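Local coordinates for protein endo-1,4-beta-xylanase (Bacteroides thetaiotaomicron VPI-5482, PDB 3KST) that probably hydrolyses O-glycosidic bonds in xylan-type plant polysaccharides, as a calcium-binding member of glycosyl hydrolase family 43, at residues Y144-R147 against V153-V156; Q173-E178 against Y201-S206; D72-W77 against H102-T107. All coordinates share one frame; numbering follows the deposited sequence. Where two conformers were deposited one is given.

Contact 1. Residues Y144-R147 against V153-V156; sequences YFVR and VIWV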
loop_
_atom_site.group_PDB
_atom_site.type_symbol
_atom_site.label_atom_id
_atom_site.label_comp_id
_atom_site.label_asym_id
_atom_site.label_seq_id
_atom_site.Cartn_x
_atom_site.Cartn_y
_atom_site.Cartn_z
ATOM N N TYR A 144 1.025 -8.275 6.734
ATOM C CA TYR A 144 0.751 -7.136 7.595
ATOM C C TYR A 144 -0.641 -6.661 7.195
ATOM O O TYR A 144 -0.977 -6.669 6.017
ATOM C CB TYR A 144 1.808 -6.039 7.428
ATOM C CG TYR A 144 3.164 -6.588 7.766
ATOM C CD1 TYR A 144 3.890 -7.316 6.824
ATOM C CD2 TYR A 144 3.694 -6.463 9.057
ATOM C CE1 TYR A 144 5.113 -7.914 7.149
ATOM C CE2 TYR A 144 4.940 -7.044 9.386
ATOM C CZ TYR A 144 5.638 -7.760 8.421
ATOM O OH TYR A 144 6.845 -8.346 8.703
ATOM N N PHE A 145 -1.453 -6.311 8.189
ATOM C CA PHE A 145 -2.837 -5.905 7.978
ATOM C C PHE A 145 -3.328 -5.239 9.246
ATOM O O PHE A 145 -2.681 -5.369 10.290
ATOM C CB PHE A 145 -3.712 -7.122 7.607
ATOM C CG PHE A 145 -3.639 -8.250 8.591
ATOM C CD1 PHE A 145 -2.639 -9.233 8.461
ATOM C CD2 PHE A 145 -4.571 -8.377 9.621
ATOM C CE1 PHE A 145 -2.552 -10.281 9.353
ATOM C CE2 PHE A 145 -4.483 -9.449 10.518
ATOM C CZ PHE A 145 -3.468 -10.400 10.366
ATOM N N VAL A 146 -4.447 -4.534 9.133
ATOM C CA VAL A 146 -5.068 -3.794 10.236
ATOM C C VAL A 146 -6.184 -4.584 10.856
ATOM O O VAL A 146 -7.036 -5.099 10.120
ATOM C CB VAL A 146 -5.722 -2.474 9.725
ATOM C CG1 VAL A 146 -6.680 -1.834 10.787
ATOM C CG2 VAL A 146 -4.630 -1.476 9.267
ATOM N N ARG A 147 -6.170 -4.725 12.186
ATOM C CA ARG A 147 -7.326 -5.244 12.920
ATOM C C ARG A 147 -7.838 -4.057 13.734
ATOM O O ARG A 147 -7.058 -3.180 14.164
ATOM C CB ARG A 147 -6.977 -6.379 13.859
ATOM C CG ARG A 147 -6.380 -7.593 13.175
ATOM C CD ARG A 147 -5.888 -8.602 14.201
ATOM N NE ARG A 147 -6.949 -9.166 15.026
ATOM C CZ ARG A 147 -6.766 -9.850 16.168
ATOM N NH1 ARG A 147 -5.546 -10.051 16.664
ATOM N NH2 ARG A 147 -7.817 -10.317 16.828
ATOM N N VAL A 153 -5.226 -0.888 14.273
ATOM C CA VAL A 153 -3.891 -1.367 14.695
ATOM C C VAL A 153 -3.306 -2.312 13.660
ATOM O O VAL A 153 -3.992 -3.206 13.155
ATOM C CB VAL A 153 -3.991 -2.056 16.070
ATOM C CG1 VAL A 153 -2.618 -2.573 16.555
ATOM C CG2 VAL A 153 -4.559 -1.078 17.057
ATOM N N ILE A 154 -2.035 -2.099 13.331
ATOM C CA ILE A 154 -1.315 -2.939 12.406
ATOM C C ILE A 154 -0.816 -4.204 13.122
ATOM O O ILE A 154 -0.085 -4.131 14.114
ATOM C CB ILE A 154 -0.131 -2.202 11.743
ATOM C CG1 ILE A 154 -0.680 -1.010 10.942
ATOM C CG2 ILE A 154 0.644 -3.188 10.819
ATOM C CD1 ILE A 154 0.393 -0.101 10.305
ATOM N N TRP A 155 -1.268 -5.334 12.607
ATOM C CA TRP A 155 -0.892 -6.678 13.062
ATOM C C TRP A 155 -0.082 -7.384 11.984
ATOM O O TRP A 155 -0.014 -6.948 10.836
ATOM C CB TRP A 155 -2.164 -7.487 13.372
ATOM C CG TRP A 155 -2.796 -7.093 14.655
ATOM C CD1 TRP A 155 -3.522 -5.974 14.906
ATOM C CD2 TRP A 155 -2.715 -7.800 15.876
ATOM N NE1 TRP A 155 -3.939 -5.949 16.213
ATOM C CE2 TRP A 155 -3.458 -7.068 16.835
ATOM C CE3 TRP A 155 -2.120 -9.007 16.253
ATOM C CZ2 TRP A 155 -3.597 -7.498 18.167
ATOM C CZ3 TRP A 155 -2.249 -9.432 17.565
ATOM C CH2 TRP A 155 -2.952 -8.657 18.514
ATOM N N VAL A 156 0.556 -8.485 12.355
ATOM C CA VAL A 156 1.235 -9.343 11.406
ATOM C C VAL A 156 0.963 -10.786 11.800
ATOM O O VAL A 156 0.684 -11.056 12.991
ATOM C CB VAL A 156 2.764 -9.073 11.394
ATOM C CG1 VAL A 156 3.379 -9.417 12.800
ATOM C CG2 VAL A 156 3.473 -9.826 10.230
#
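Arg147 lays its side chain over one face of the Trp155 indole, a worked example of how a cross-strand pair in an antiparallel hairpin brings an aromatic face and a positive charge together. The aliphatic part comes first: Arg147 CD sits 3.5 Å from the centroid of the five-membered ring, a CH-pi contact. The chain then bends at chi3 (64°) and carries the guanidinium on over the six-membered ring, its CZ 4.4 Å from that centroid and 9° off the normal, in a cation-pi arrangement. The guanidinium does not lie flat on the indole: the planes are 60° apart, and NH1 reaches down to the ring while NE forms a salt bridge with Glu126. Trp155 NE1 is bonded to Thr149 OG1 in the hairpin turn, which helps fix the ring's rotation. Beside them the Phe145 ring receives Trp155 CB over one face. Beneath, Phe145 and Trp155 exchange two backbone hydrogen bonds, Trp155 N to Phe145 O being 2.7 Å, and Arg147 and Val153 exchange two more. On the other face of the sheet Val156 CG2 rests over the Tyr144 ring, 3.5 Å from its centroid. A leucine in place of Trp155 would probably leave the guanidinium held by its Glu126 salt bridge but without the ring beneath it, and Thr149 OG1 without its indole N-H. The chemistry implies two unlike faces: one where the Arg147 cation, in a partly exposed pair, lies against the pi face of the indole, and one held mainly by buried apolar packing, with the Tyr144 OH satisfied by Pro225 O.

Contact 2. Residues Q173-E178 against Y201-S206; sequences QCIKAE and YYLIYS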
loop_
_atom_site.group_PDB
_atom_site.type_symbol
_atom_site.label_atom_id
_atom_site.label_comp_id
_atom_site.label_asym_id
_atom_site.label_seq_id
_atom_site.Cartn_x
_atom_site.Cartn_y
_atom_site.Cartn_z
ATOM N N GLN A 173 1.147 -8.101 17.439
ATOM C CA GLN A 173 0.759 -6.705 17.341
ATOM C C GLN A 173 1.979 -5.829 17.025
ATOM O O GLN A 173 2.984 -5.846 17.768
ATOM C CB GLN A 173 0.070 -6.241 18.625
ATOM C CG GLN A 173 -0.262 -4.751 18.575
ATOM C CD GLN A 173 -1.031 -4.320 19.766
ATOM O OE1 GLN A 173 -2.135 -4.789 19.991
ATOM N NE2 GLN A 173 -0.478 -3.362 20.516
ATOM N N CYS A 174 1.858 -5.007 15.972
ATOM C CA CYS A 174 2.974 -4.176 15.496
ATOM C C CYS A 174 2.931 -2.699 15.952
ATOM O O CYS A 174 3.811 -2.256 16.682
ATOM C CB CYS A 174 3.107 -4.211 13.956
ATOM S SG CYS A 174 3.129 -5.889 13.213
ATOM N N ILE A 175 1.922 -1.958 15.486
ATOM C CA ILE A 175 1.844 -0.507 15.680
ATOM C C ILE A 175 0.410 0.001 15.940
ATOM O O ILE A 175 -0.525 -0.396 15.252
ATOM C CB ILE A 175 2.360 0.228 14.389
ATOM C CG1 ILE A 175 3.821 -0.118 14.026
ATOM C CG2 ILE A 175 2.191 1.730 14.513
ATOM C CD1 ILE A 175 4.791 0.285 15.054
ATOM N N LYS A 176 0.249 0.819 16.981
ATOM C CA LYS A 176 -1.001 1.541 17.235
ATOM C C LYS A 176 -0.709 3.048 17.326
ATOM O O LYS A 176 0.449 3.443 17.505
ATOM C CB LYS A 176 -1.787 0.964 18.419
ATOM C CG LYS A 176 -1.187 0.953 19.779
ATOM C CD LYS A 176 -2.080 0.055 20.642
ATOM C CE LYS A 176 -2.106 0.398 22.082
ATOM N NZ LYS A 176 -2.812 -0.731 22.784
ATOM N N ALA A 177 -1.752 3.859 17.129
ATOM C CA ALA A 177 -1.645 5.340 17.181
ATOM C C ALA A 177 -1.407 5.744 18.647
ATOM O O ALA A 177 -2.260 5.470 19.514
ATOM C CB ALA A 177 -2.882 5.966 16.610
ATOM N N GLU A 178 -0.238 6.349 18.931
ATOM C CA GLU A 178 0.232 6.641 20.302
ATOM C C GLU A 178 0.736 8.065 20.583
ATOM O O GLU A 178 0.436 8.653 21.616
ATOM C CB GLU A 178 1.404 5.691 20.543
ATOM C CG GLU A 178 1.072 4.205 20.419
ATOM C CD GLU A 178 1.155 3.462 21.700
ATOM O OE1 GLU A 178 0.084 3.122 22.216
ATOM O OE2 GLU A 178 2.287 3.235 22.186
ATOM N N TYR A 201 14.356 -4.725 9.859
ATOM C CA TYR A 201 13.023 -4.729 9.225
ATOM C C TYR A 201 12.381 -3.383 9.514
ATOM O O TYR A 201 12.293 -2.989 10.689
ATOM C CB TYR A 201 12.154 -5.847 9.794
ATOM C CG TYR A 201 12.749 -7.217 9.535
ATOM C CD1 TYR A 201 13.657 -7.784 10.438
ATOM C CD2 TYR A 201 12.421 -7.942 8.391
ATOM C CE1 TYR A 201 14.227 -9.052 10.203
ATOM C CE2 TYR A 201 12.980 -9.206 8.149
ATOM C CZ TYR A 201 13.879 -9.755 9.079
ATOM O OH TYR A 201 14.445 -10.998 8.894
ATOM N N TYR A 202 11.984 -2.678 8.445
ATOM C CA TYR A 202 11.374 -1.354 8.485
ATOM C C TYR A 202 9.911 -1.463 8.140
ATOM O O TYR A 202 9.579 -1.948 7.034
ATOM C CB TYR A 202 12.032 -0.429 7.447
ATOM C CG TYR A 202 13.476 -0.153 7.728
ATOM C CD1 TYR A 202 14.463 -1.071 7.364
ATOM C CD2 TYR A 202 13.875 1.041 8.366
ATOM C CE1 TYR A 202 15.790 -0.813 7.631
ATOM C CE2 TYR A 202 15.183 1.296 8.652
ATOM C CZ TYR A 202 16.151 0.367 8.269
ATOM O OH TYR A 202 17.462 0.585 8.539
ATOM N N LEU A 203 9.058 -1.066 9.090
ATOM C CA LEU A 203 7.609 -1.067 8.915
ATOM C C LEU A 203 7.203 0.387 8.721
ATOM O O LEU A 203 7.278 1.193 9.666
ATOM C CB LEU A 203 6.910 -1.712 10.114
ATOM C CG LEU A 203 5.400 -1.979 10.075
ATOM C CD1 LEU A 203 5.013 -2.898 11.258
ATOM C CD2 LEU A 203 4.531 -0.742 10.070
ATOM N N ILE A 204 6.789 0.717 7.489
ATOM C CA ILE A 204 6.406 2.063 7.079
ATOM C C ILE A 204 4.851 2.115 7.037
ATOM O O ILE A 204 4.179 1.280 6.371
ATOM C CB ILE A 204 7.088 2.405 5.714
ATOM C CG1 ILE A 204 8.595 2.055 5.742
ATOM C CG2 ILE A 204 6.863 3.861 5.405
ATOM C CD1 ILE A 204 9.186 1.704 4.394
ATOM N N TYR A 205 4.275 3.065 7.771
ATOM C CA TYR A 205 2.831 3.119 7.967
ATOM C C TYR A 205 2.274 4.522 7.955
ATOM O O TYR A 205 3.043 5.501 8.063
ATOM C CB TYR A 205 2.500 2.441 9.335
ATOM C CG TYR A 205 3.071 3.190 10.528
ATOM C CD1 TYR A 205 4.357 2.904 11.016
ATOM C CD2 TYR A 205 2.328 4.201 11.165
ATOM C CE1 TYR A 205 4.893 3.632 12.119
ATOM C CE2 TYR A 205 2.864 4.937 12.261
ATOM C CZ TYR A 205 4.139 4.621 12.733
ATOM O OH TYR A 205 4.698 5.328 13.776
ATOM N N SER A 206 0.948 4.600 7.865
ATOM C CA SER A 206 0.223 5.873 7.945
ATOM C C SER A 206 -0.600 5.967 9.243
ATOM O O SER A 206 -1.072 4.957 9.760
ATOM C CB SER A 206 -0.694 6.047 6.733
ATOM O OG SER A 206 0.007 5.978 5.502
#
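Leu203 is the first residue of strand segment 201-206 to meet Cys174 and Ile175, and it does so with both branches. In the conformer described, one of two, its CD1 methyl touches Cys174 CB at 3.6 Å, with SG a little farther off, while CD2 approaches Ile175 CG1 at 4.1 Å; these contacts may differ in the other. The leucine CG lies opposite the backbone N (chi1 -173°), which carries the forked end out toward the bulged strand, where the leucine and isoleucine chains run antiparallel past one another. Two residues on, Tyr205 offers a ring face. Ile175 CG2 stands over its centre, 3.9 Å from the centroid and 9° off the normal, a CH-pi contact. The phenol end is held by a hydrogen bond from Tyr205 OH to Glu182 OE2, so the ring is fixed at its far end as well as covered on a face. That consecutive residues can both serve this interface follows from a classic beta bulge: Cys174 and Ile175 face Ile154 together. The axes of the two short strand segments approach to 9.3 Å at 63°. Strand 172-175 ends one four-stranded antiparallel sheet beside strand 152-158, whereas strand 200-207 lies inside the next, between 189-197 and 216-222, consistent with successive blades of the family 43 five-bladed beta-propeller; Trp229 packs on both Cys174 and Leu203, and Ala220 of strand 216-222 touches Ile175.

Contact 3. Residues D72-W77 against H102-T107; sequences DSYGTW and HICVAT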
loop_
_atom_site.group_PDB
_atom_site.type_symbol
_atom_site.label_atom_id
_atom_site.label_comp_id
_atom_site.label_asym_id
_atom_site.label_seq_id
_atom_site.Cartn_x
_atom_site.Cartn_y
_atom_site.Cartn_z
ATOM N N ASP A 72 -15.742 -11.467 -9.668
ATOM C CA ASP A 72 -14.663 -12.459 -9.485
ATOM C C ASP A 72 -14.093 -12.497 -8.082
ATOM O O ASP A 72 -13.089 -13.171 -7.839
ATOM C CB ASP A 72 -13.526 -12.172 -10.457
ATOM C CG ASP A 72 -13.916 -12.386 -11.863
ATOM O OD1 ASP A 72 -14.687 -13.353 -12.136
ATOM O OD2 ASP A 72 -13.457 -11.591 -12.698
ATOM N N SER A 73 -14.755 -11.852 -7.141
ATOM C CA SER A 73 -14.230 -11.756 -5.793
ATOM C C SER A 73 -15.307 -11.826 -4.749
ATOM O O SER A 73 -16.479 -11.656 -5.033
ATOM C CB SER A 73 -13.559 -10.379 -5.694
ATOM O OG SER A 73 -13.230 -10.006 -4.365
ATOM N N TYR A 74 -14.862 -12.070 -3.527
ATOM C CA TYR A 74 -15.663 -11.899 -2.332
ATOM C C TYR A 74 -16.047 -10.425 -2.298
ATOM O O TYR A 74 -15.209 -9.604 -2.603
ATOM C CB TYR A 74 -14.804 -12.151 -1.099
ATOM C CG TYR A 74 -15.468 -11.836 0.204
ATOM C CD1 TYR A 74 -16.446 -12.693 0.745
ATOM C CD2 TYR A 74 -15.123 -10.683 0.927
ATOM C CE1 TYR A 74 -17.062 -12.404 1.962
ATOM C CE2 TYR A 74 -15.715 -10.400 2.158
ATOM C CZ TYR A 74 -16.698 -11.241 2.659
ATOM O OH TYR A 74 -17.256 -10.930 3.872
ATOM N N GLY A 75 -17.304 -10.137 -1.990
ATOM C CA GLY A 75 -17.817 -8.774 -1.809
ATOM C C GLY A 75 -18.333 -7.952 -2.967
ATOM O O GLY A 75 -18.047 -8.190 -4.140
ATOM N N THR A 76 -19.097 -6.921 -2.618
ATOM C CA THR A 76 -19.671 -6.011 -3.592
ATOM C C THR A 76 -19.351 -4.548 -3.364
ATOM O O THR A 76 -19.744 -3.736 -4.211
ATOM C CB THR A 76 -21.197 -6.178 -3.663
ATOM O OG1 THR A 76 -21.774 -5.750 -2.428
ATOM C CG2 THR A 76 -21.543 -7.638 -3.945
ATOM N N TRP A 77 -18.646 -4.217 -2.278
ATOM C CA TRP A 77 -18.307 -2.831 -1.917
ATOM C C TRP A 77 -17.016 -2.782 -1.127
ATOM O O TRP A 77 -16.520 -3.816 -0.652
ATOM C CB TRP A 77 -19.451 -2.195 -1.106
ATOM C CG TRP A 77 -19.724 -2.865 0.206
ATOM C CD1 TRP A 77 -20.597 -3.912 0.445
ATOM C CD2 TRP A 77 -19.105 -2.569 1.468
ATOM N NE1 TRP A 77 -20.570 -4.251 1.779
ATOM C CE2 TRP A 77 -19.659 -3.460 2.425
ATOM C CE3 TRP A 77 -18.141 -1.631 1.893
ATOM C CZ2 TRP A 77 -19.288 -3.436 3.761
ATOM C CZ3 TRP A 77 -17.776 -1.605 3.242
ATOM C CH2 TRP A 77 -18.341 -2.509 4.162
ATOM N N HIS A 102 -12.813 -6.945 4.835
ATOM C CA HIS A 102 -12.147 -8.246 5.050
ATOM C C HIS A 102 -10.975 -8.296 4.091
ATOM O O HIS A 102 -11.004 -7.638 3.032
ATOM C CB HIS A 102 -13.100 -9.435 4.842
ATOM C CG HIS A 102 -14.175 -9.493 5.867
ATOM N ND1 HIS A 102 -15.277 -8.672 5.836
ATOM C CD2 HIS A 102 -14.290 -10.244 6.990
ATOM C CE1 HIS A 102 -16.045 -8.929 6.885
ATOM N NE2 HIS A 102 -15.466 -9.876 7.601
ATOM N N ILE A 103 -9.952 -9.066 4.439
ATOM C CA ILE A 103 -8.754 -9.196 3.590
ATOM C C ILE A 103 -8.861 -10.423 2.696
ATOM O O ILE A 103 -9.289 -11.485 3.152
ATOM C CB ILE A 103 -7.453 -9.184 4.386
ATOM C CG1 ILE A 103 -7.404 -10.262 5.481
ATOM C CG2 ILE A 103 -7.322 -7.809 5.054
ATOM C CD1 ILE A 103 -6.056 -10.392 6.149
ATOM N N CYS A 104 -8.417 -10.252 1.458
ATOM C CA CYS A 104 -8.572 -11.215 0.380
ATOM C C CYS A 104 -7.377 -11.302 -0.531
ATOM O O CYS A 104 -6.572 -10.361 -0.631
ATOM C CB CYS A 104 -9.749 -10.771 -0.503
ATOM S SG CYS A 104 -11.345 -10.611 0.290
ATOM N N VAL A 105 -7.314 -12.415 -1.272
ATOM C CA VAL A 105 -6.259 -12.623 -2.246
ATOM C C VAL A 105 -6.824 -13.268 -3.510
ATOM O O VAL A 105 -7.646 -14.203 -3.424
ATOM C CB VAL A 105 -5.057 -13.455 -1.657
ATOM C CG1 VAL A 105 -5.504 -14.816 -1.141
ATOM C CG2 VAL A 105 -3.909 -13.596 -2.675
ATOM N N ALA A 106 -6.392 -12.725 -4.649
ATOM C CA ALA A 106 -6.728 -13.200 -5.992
ATOM C C ALA A 106 -5.435 -13.384 -6.754
ATOM O O ALA A 106 -4.368 -12.916 -6.325
ATOM C CB ALA A 106 -7.640 -12.176 -6.722
ATOM N N THR A 107 -5.496 -14.135 -7.851
ATOM C CA THR A 107 -4.326 -14.357 -8.679
ATOM C C THR A 107 -4.588 -14.074 -10.162
ATOM O O THR A 107 -5.728 -14.090 -10.630
ATOM C CB THR A 107 -3.718 -15.803 -8.524
ATOM O OG1 THR A 107 -4.525 -16.771 -9.209
ATOM C CG2 THR A 107 -3.570 -16.219 -7.072
#
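Tyr74 meets His102 and Cys104 where a loop folds over the edge strand of one antiparallel sheet in a fold built of several such sheets, the five-bladed beta-propeller known for family 43 enzymes. Two kinds of interaction make the contact. The aromatic pair is an offset edge-to-face one: the edge of Tyr74 is turned toward the face of His102, with planes at 76° and centroids 5.7 Å apart. The phenol oxygen leads, Tyr74 OH lying over the imidazole toward its rim and 3.6 Å from His102 ND1. This approach comes from above the ring, and ND1 has its hydrogen bond with Glu100 O instead, which helps set the imidazole's rotation.

The sulfur contact is looser. Cys104 SG lies obliquely to the phenol ring, 5.0 Å from its centroid, and packs on Tyr74 CD2 at 3.8 Å. With the tyrosine CG swung away from the backbone N (chi1 173°), the ring runs along segment 102-107 and so can reach both residues, which project to the same side of their strand.

Polar bonds, apart from the contact proper, fix the loop itself. Tyr74 N bonds to Gln117 OE1, whose amide NE2 also bonds to Val105 O, tying the loop to strand 102-108 through a single glutamine. Ser73 OG is shared between Tyr97 OH of strand 92-99 and its own loop, where it donates to Tyr74 O over 2.7 Å.

Overall arrangement
Contacts 1 and 2 are neighbours, their centres 9 Å apart: strand 152-158 joins the hairpin of contact 1 to the bulged strand of contact 2, with Ile154 O 2.8 Å from Cys174 N in a probable hydrogen bond. Ile154 CD1 also packs against Tyr205 CB at 3.4 Å, so one residue links the two interfaces. Contact 3 lies about 18 Å, centre to centre, from contact 1, yet Ile103 CD1 reaches Phe145 CG at 4.0 Å. Nearest the predicted active site is contact 1, where the Val146 side chain is about 4 Å from those of Glu190, the predicted proton donor, and Asp130; the Tyr144 side chain is about 9 Å from the bound calcium ion.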